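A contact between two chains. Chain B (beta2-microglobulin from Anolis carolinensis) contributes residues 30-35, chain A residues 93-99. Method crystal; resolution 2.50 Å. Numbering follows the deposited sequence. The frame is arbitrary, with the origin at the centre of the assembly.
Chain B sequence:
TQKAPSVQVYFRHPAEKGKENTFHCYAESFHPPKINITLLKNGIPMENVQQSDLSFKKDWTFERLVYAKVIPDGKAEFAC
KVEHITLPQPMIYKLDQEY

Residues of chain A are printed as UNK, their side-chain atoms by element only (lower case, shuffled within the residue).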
# COMPACT_ATOMS: atom_id res chain seq x y z
N PHE B 30 9.24 -4.94 -1.87
CA PHE B 30 9.95 -5.75 -2.86
C PHE B 30 9.96 -5.06 -4.23
O PHE B 30 9.21 -4.13 -4.51
CB PHE B 30 9.35 -7.16 -2.98
CG PHE B 30 7.88 -7.17 -3.36
CD1 PHE B 30 7.49 -7.29 -4.68
CD2 PHE B 30 6.90 -7.08 -2.37
CE1 PHE B 30 6.15 -7.31 -5.03
CE2 PHE B 30 5.55 -7.09 -2.71
CZ PHE B 30 5.18 -7.21 -4.04
N HIS B 31 10.84 -5.57 -5.08
CA HIS B 31 11.01 -5.07 -6.43
C HIS B 31 11.79 -6.10 -7.24
O HIS B 31 12.74 -6.70 -6.70
CB HIS B 31 11.74 -3.73 -6.42
CG HIS B 31 11.49 -2.91 -7.63
ND1 HIS B 31 12.04 -3.22 -8.86
CD2 HIS B 31 10.74 -1.80 -7.82
CE1 HIS B 31 11.63 -2.33 -9.75
NE2 HIS B 31 10.84 -1.46 -9.15
N PRO B 32 11.44 -6.37 -8.51
CA PRO B 32 10.32 -5.92 -9.35
C PRO B 32 8.97 -6.45 -8.83
O PRO B 32 8.97 -7.20 -7.85
CB PRO B 32 10.67 -6.53 -10.72
CG PRO B 32 11.45 -7.74 -10.38
CD PRO B 32 12.30 -7.32 -9.23
N PRO B 33 7.85 -6.06 -9.44
CA PRO B 33 6.54 -6.38 -8.84
C PRO B 33 6.07 -7.81 -9.04
O PRO B 33 5.13 -8.23 -8.35
CB PRO B 33 5.59 -5.39 -9.52
CG PRO B 33 6.26 -5.11 -10.85
CD PRO B 33 7.72 -5.09 -10.55
N LYS B 34 6.64 -8.55 -9.97
CA LYS B 34 6.25 -9.94 -10.17
C LYS B 34 6.49 -10.74 -8.89
O LYS B 34 7.62 -10.83 -8.41
CB LYS B 34 7.01 -10.54 -11.34
CG LYS B 34 6.91 -12.05 -11.43
CD LYS B 34 7.26 -12.57 -12.83
CE LYS B 34 8.59 -12.07 -13.37
NZ LYS B 34 8.99 -12.89 -14.56
N ILE B 35 5.42 -11.30 -8.34
CA ILE B 35 5.50 -12.06 -7.11
C ILE B 35 4.33 -13.03 -7.08
O ILE B 35 3.23 -12.72 -7.55
CB ILE B 35 5.51 -11.12 -5.87
CG1 ILE B 35 6.06 -11.84 -4.63
CG2 ILE B 35 4.11 -10.56 -5.61
CD1 ILE B 35 6.25 -10.92 -3.41
N UNK A 93 16.04 -6.40 -21.03
CA UNK A 93 15.54 -7.40 -20.12
C UNK A 93 14.13 -7.08 -19.67
O UNK A 93 13.33 -6.51 -20.43
N UNK A 94 13.79 -7.45 -18.44
CA UNK A 94 12.53 -7.03 -17.83
C UNK A 94 12.75 -5.70 -17.13
O UNK A 94 13.69 -5.55 -16.34
c UNK A 94 12.02 -8.08 -16.86
c UNK A 94 10.72 -7.81 -16.08
c UNK A 94 10.90 -6.88 -14.86
c UNK A 94 10.16 -9.15 -15.64
N UNK A 95 11.88 -4.73 -17.40
CA UNK A 95 12.04 -3.38 -16.90
C UNK A 95 10.70 -2.87 -16.40
O UNK A 95 9.64 -3.39 -16.76
c UNK A 95 13.93 -2.92 -18.51
c UNK A 95 14.27 -3.45 -19.70
c UNK A 95 12.61 -2.47 -17.98
c UNK A 95 16.08 -3.36 -18.47
n UNK A 95 15.62 -3.71 -19.66
n UNK A 95 15.08 -2.88 -17.76
N UNK A 96 10.76 -1.84 -15.56
CA UNK A 96 9.59 -1.30 -14.89
C UNK A 96 9.51 0.21 -15.07
O UNK A 96 10.52 0.91 -14.97
c UNK A 96 9.62 -1.64 -13.40
c UNK A 96 8.35 -1.16 -12.72
o UNK A 96 9.68 -3.06 -13.26
N UNK A 97 8.31 0.71 -15.31
CA UNK A 97 8.05 2.15 -15.28
C UNK A 97 6.90 2.43 -14.33
O UNK A 97 5.85 1.79 -14.40
c UNK A 97 9.24 6.11 -16.98
c UNK A 97 6.86 6.32 -16.92
c UNK A 97 6.73 4.95 -16.81
c UNK A 97 8.11 6.91 -17.01
c UNK A 97 9.11 4.72 -16.87
c UNK A 97 7.85 4.14 -16.79
c UNK A 97 7.72 2.66 -16.67
N UNK A 98 7.10 3.38 -13.42
CA UNK A 98 6.12 3.71 -12.39
C UNK A 98 5.86 5.21 -12.38
O UNK A 98 6.76 6.02 -12.64
o UNK A 98 8.60 1.44 -9.52
c UNK A 98 6.50 1.82 -10.64
c UNK A 98 6.57 3.30 -10.99
n UNK A 98 6.74 1.33 -8.25
c UNK A 98 7.37 1.50 -9.42
N UNK A 99 4.63 5.58 -12.05
CA UNK A 99 4.18 6.96 -12.03
C UNK A 99 3.33 7.13 -10.79
O UNK A 99 2.38 6.37 -10.60
c UNK A 99 -0.58 10.22 -15.45
n UNK A 99 2.41 10.89 -13.39
c UNK A 99 0.31 11.00 -14.75
c UNK A 99 3.24 9.86 -12.98
c UNK A 99 0.66 8.19 -14.93
c UNK A 99 3.38 7.28 -13.29
c UNK A 99 -0.41 8.83 -15.54
c UNK A 99 2.77 8.66 -13.45
c UNK A 99 1.59 8.97 -14.21
c UNK A 99 1.39 10.37 -14.14

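Position 93 of chain A has backbone atoms and nothing more, so it is glycine. Its phi/psi of -113/-147 is a conformation that glycine adopts more easily than other residues, and it makes no contact with the chain B stretch.

Position 94 carries four carbons: a CB, then one carbon that forks into two. Its CA-to-CB bond points toward chain B, and the forked end meets two neighbours: one terminal carbon lies 4.2 Å from CB of Pro B32, an apolar contact, and the other lies 4.0 Å from CE of Lys B34. With no heteroatom and the fork at the second carbon, this is leucine. A branched hydrocarbon suits a place bordered by a proline ring and the aliphatic part of a lysine, whose NZ is hydrogen-bonded elsewhere in the structure.

At position 95 one carbon leads to a five-membered ring of three carbons and two nitrogens. The CA-to-CB bond points away from chain B, and the side chain makes no contact with the stretch. The ring is the imidazole of histidine, a polar group suited to a partly exposed site; its ND1 is satisfied elsewhere in the structure.

Position 96 has three side-chain atoms, a CB bearing one oxygen and one carbon. Its CA-to-CB bond points toward chain B, and the oxygen lies 3.9 Å from CD of Pro B33, 4.1 Å from CE1 of His B31 and 4.4 Å from CB of Pro B32. This is threonine. The beta-branched residue begins the strand, a setting that favours such side chains, and its compact side chain fits among the three residues.

Position 97 shows one carbon and a six-carbon ring without a hydroxyl, and makes no contact with this stretch: phenylalanine, a large apolar side chain suited to its buried site.

Position 98 has three carbons in a row, the last carrying one oxygen and one nitrogen. The oxygen lies 3.7 Å from NE2 of His B31, at the edge of the imidazole and near its plane. This is glutamine, long enough to make that approach, while NE2 of Gln A98 is hydrogen-bonded elsewhere in the structure.

Position 99 holds fused five- and six-membered rings with eight carbons and one nitrogen beyond CB, out of reach of the stretch. It is tryptophan, a large aromatic in a buried site.

The contact therefore works through alternate residues, 94, 96 and 98, whose CA-to-CB bonds point toward chain B. No hydrogen bond crosses between the stretches; the contact combines packing of Leu A94 on Pro B32 and Lys B34 with van der Waals contacts of Thr A96 and a polar approach of Gln A98 to His B31. The peptide bond before Pro B32 is cis, and 234 Å² is buried in all.

Chain A (93-99) GLHTFQW
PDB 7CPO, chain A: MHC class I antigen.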